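Local coordinates for protein HspA (Thermosynechococcus vulcanus, PDB 6EWN) that probably acts as a small heat shock protein chaperone that holds unfolding proteins against aggregation, at residues Val33-Val38 and Leu71-Ile75. Sequence-based numbering, arbitrary orientation.
Sequences VTAEAV and LPVRI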
ATOM      1  N   VAL A  33       2.518   4.121  10.808  1.00 25.23           N
ATOM      2  CA  VAL A  33       1.374   4.571  11.597  1.00 22.84           C
ATOM      3  C   VAL A  33       1.796   5.710  12.510  1.00 16.60           C
ATOM      4  O   VAL A  33       2.792   5.610  13.232  1.00  7.69           O
ATOM      5  CB  VAL A  33       0.739   3.455  12.436  1.00 25.79           C
ATOM      6  CG1 VAL A  33      -0.424   4.055  13.234  1.00 22.99           C
ATOM      7  CG2 VAL A  33       0.300   2.268  11.538  1.00 33.24           C
ATOM      8  N   THR A  34       1.020   6.787  12.501  1.00 19.72           N
ATOM      9  CA  THR A  34       1.397   7.981  13.240  1.00 24.93           C
ATOM     10  C   THR A  34       0.137   8.503  13.916  1.00 22.82           C
ATOM     11  O   THR A  34      -0.658   9.211  13.295  1.00 23.14           O
ATOM     12  CB  THR A  34       2.041   9.035  12.335  1.00 37.20           C
ATOM     13  OG1 THR A  34       1.911   8.658  10.949  1.00 27.37           O
ATOM     14  CG2 THR A  34       3.565   9.263  12.741  1.00 10.95           C
ATOM     15  N   ALA A  35      -0.019   8.158  15.196  1.00 30.98           N
ATOM     16  CA  ALA A  35      -1.266   8.357  15.924  1.00 15.91           C
ATOM     17  C   ALA A  35      -2.443   7.750  15.169  1.00 13.03           C
ATOM     18  O   ALA A  35      -3.125   8.468  14.435  1.00 20.33           O
ATOM     19  CB  ALA A  35      -1.506   9.836  16.176  1.00 28.77           C
ATOM     20  N   GLU A  36      -2.657   6.430  15.347  1.00 16.55           N
ATOM     21  CA  GLU A  36      -3.629   5.573  14.669  1.00 10.50           C
ATOM     22  C   GLU A  36      -3.868   5.928  13.215  1.00 14.74           C
ATOM     23  O   GLU A  36      -4.959   5.667  12.690  1.00 19.41           O
ATOM     24  CB  GLU A  36      -4.977   5.581  15.417  1.00 14.22           C
ATOM     25  CG  GLU A  36      -5.699   6.887  15.439  1.00  2.84           C
ATOM     26  CD  GLU A  36      -7.198   6.793  15.781  1.00  3.84           C
ATOM     27  OE1 GLU A  36      -7.990   6.272  14.984  1.00  5.00           O
ATOM     28  OE2 GLU A  36      -7.592   7.281  16.837  1.00  1.74           O
ATOM     29  N   ALA A  37      -2.861   6.496  12.552  1.00 26.42           N
ATOM     30  CA  ALA A  37      -2.990   7.011  11.192  1.00 19.92           C
ATOM     31  C   ALA A  37      -1.994   6.277  10.296  1.00 13.01           C
ATOM     32  O   ALA A  37      -0.813   6.628  10.249  1.00 14.35           O
ATOM     33  CB  ALA A  37      -2.783   8.520  11.161  1.00 22.17           C
ATOM     34  N   VAL A  38      -2.509   5.293   9.559  1.00  7.61           N
ATOM     35  CA  VAL A  38      -1.709   4.413   8.721  1.00 11.43           C
ATOM     36  C   VAL A  38      -1.417   5.143   7.408  1.00 29.18           C
ATOM     37  O   VAL A  38      -2.334   5.671   6.776  1.00 23.71           O
ATOM     38  CB  VAL A  38      -2.462   3.090   8.488  1.00 24.88           C
ATOM     39  CG1 VAL A  38      -1.535   1.900   8.152  1.00 14.75           C
ATOM     40  CG2 VAL A  38      -3.324   2.746   9.737  1.00 35.26           C
ATOM     41  N   LEU A  71      -9.135   5.498  10.961  1.00  5.87           N
ATOM     42  CA  LEU A  71      -9.538   4.215  11.501  1.00 11.09           C
ATOM     43  C   LEU A  71     -10.634   4.385  12.565  1.00  9.43           C
ATOM     44  O   LEU A  71     -10.779   5.470  13.136  1.00 10.49           O
ATOM     45  CB  LEU A  71      -8.304   3.553  12.128  1.00  6.51           C
ATOM     46  CG  LEU A  71      -7.668   2.265  11.682  1.00  5.00           C
ATOM     47  CD1 LEU A  71      -6.247   2.301  12.009  1.00 12.98           C
ATOM     48  CD2 LEU A  71      -8.221   1.215  12.471  1.00 17.40           C
ATOM     49  N   PRO A  72     -11.379   3.325  12.900  1.00  6.63           N
ATOM     50  CA  PRO A  72     -12.276   3.362  14.074  1.00  2.18           C
ATOM     51  C   PRO A  72     -11.647   3.049  15.416  1.00  4.71           C
ATOM     52  O   PRO A  72     -12.310   3.249  16.450  1.00 12.20           O
ATOM     53  CB  PRO A  72     -13.295   2.285  13.777  1.00  5.17           C
ATOM     54  CG  PRO A  72     -13.000   1.817  12.353  1.00 18.99           C
ATOM     55  CD  PRO A  72     -11.574   2.105  12.122  1.00 11.16           C
ATOM     56  N   VAL A  73     -10.413   2.572  15.423  1.00  4.31           N
ATOM     57  CA  VAL A  73      -9.780   2.055  16.615  1.00  6.13           C
ATOM     58  C   VAL A  73      -8.309   2.392  16.557  1.00  4.53           C
ATOM     59  O   VAL A  73      -7.694   2.322  15.494  1.00  5.26           O
ATOM     60  CB  VAL A  73      -9.953   0.512  16.771  1.00  8.45           C
ATOM     61  CG1 VAL A  73     -11.175   0.169  17.628  1.00  5.00           C
ATOM     62  CG2 VAL A  73      -9.950  -0.248  15.390  1.00  4.50           C
ATOM     63  N   ARG A  74      -7.741   2.696  17.731  1.00 24.25           N
ATOM     64  CA  ARG A  74      -6.293   2.801  17.906  1.00 18.65           C
ATOM     65  C   ARG A  74      -5.611   1.473  17.618  1.00 28.40           C
ATOM     66  O   ARG A  74      -6.047   0.409  18.080  1.00 33.75           O
ATOM     67  CB  ARG A  74      -5.942   3.237  19.338  1.00 32.50           C
ATOM     68  CG  ARG A  74      -4.469   2.964  19.755  1.00 22.81           C
ATOM     69  CD  ARG A  74      -3.762   4.199  20.267  1.00 14.11           C
ATOM     70  NE  ARG A  74      -3.835   5.303  19.323  1.00  8.03           N
ATOM     71  CZ  ARG A  74      -4.631   6.350  19.441  1.00  3.05           C
ATOM     72  NH1 ARG A  74      -5.412   6.498  20.492  1.00  1.96           N
ATOM     73  NH2 ARG A  74      -4.619   7.275  18.510  1.00  3.88           N
ATOM     74  N   ILE A  75      -4.481   1.561  16.925  1.00 20.06           N
ATOM     75  CA  ILE A  75      -3.827   0.391  16.364  1.00 28.03           C
ATOM     76  C   ILE A  75      -2.809  -0.209  17.322  1.00 30.31           C
ATOM     77  O   ILE A  75      -2.650   0.262  18.459  1.00 12.45           O
ATOM     78  CB  ILE A  75      -3.144   0.767  15.047  1.00 22.29           C
ATOM     79  CG1 ILE A  75      -1.940   1.669  15.346  1.00  9.76           C
ATOM     80  CG2 ILE A  75      -4.149   1.455  14.156  1.00 16.60           C
ATOM     81  CD1 ILE A  75      -0.635   1.157  14.764  1.00 14.16           C
TER
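Start with the charges. Glu36, in the hairpin turn between strands 29-33 and 38-42, lays its side chain along the loop 71-75 and makes a salt bridge with Arg74, OE2 of Glu36 to NH2 of Arg74 at 3.4 Å. OE2 of Glu36 sits well out of the guanidinium plane, so this is attraction of charges without an N-H aimed at it. CG of Glu36 also lies close, in van der Waals contact 3.3 Å from NH2 of Arg74. OE1 of Glu36 is less well placed, 3.4 Å from the carbonyl O of Leu71, an acceptor facing an acceptor.

Two apolar pairs complete the contact: CG1 of Val33 meets CD1 of Ile75 at 3.3 Å, and CG2 of Val38 meets CD1 of Leu71 at 3.7 Å. Between the valines, Thr34 N bonds to Ala37 O at 2.9 Å, closing the turn. Leu93 touches both Val38 and Ile75, and Leu15 touches Leu71.

This is surface packing of a beta-hairpin turn on the loop between strands 38-42 and 81-84 in the alpha-crystallin domain, an immunoglobulin-like beta-sandwich in this family. No hydrogen bond joins the segments; side-chain packing and one poorly directed ion pair hold them together, independently of backbone pairing.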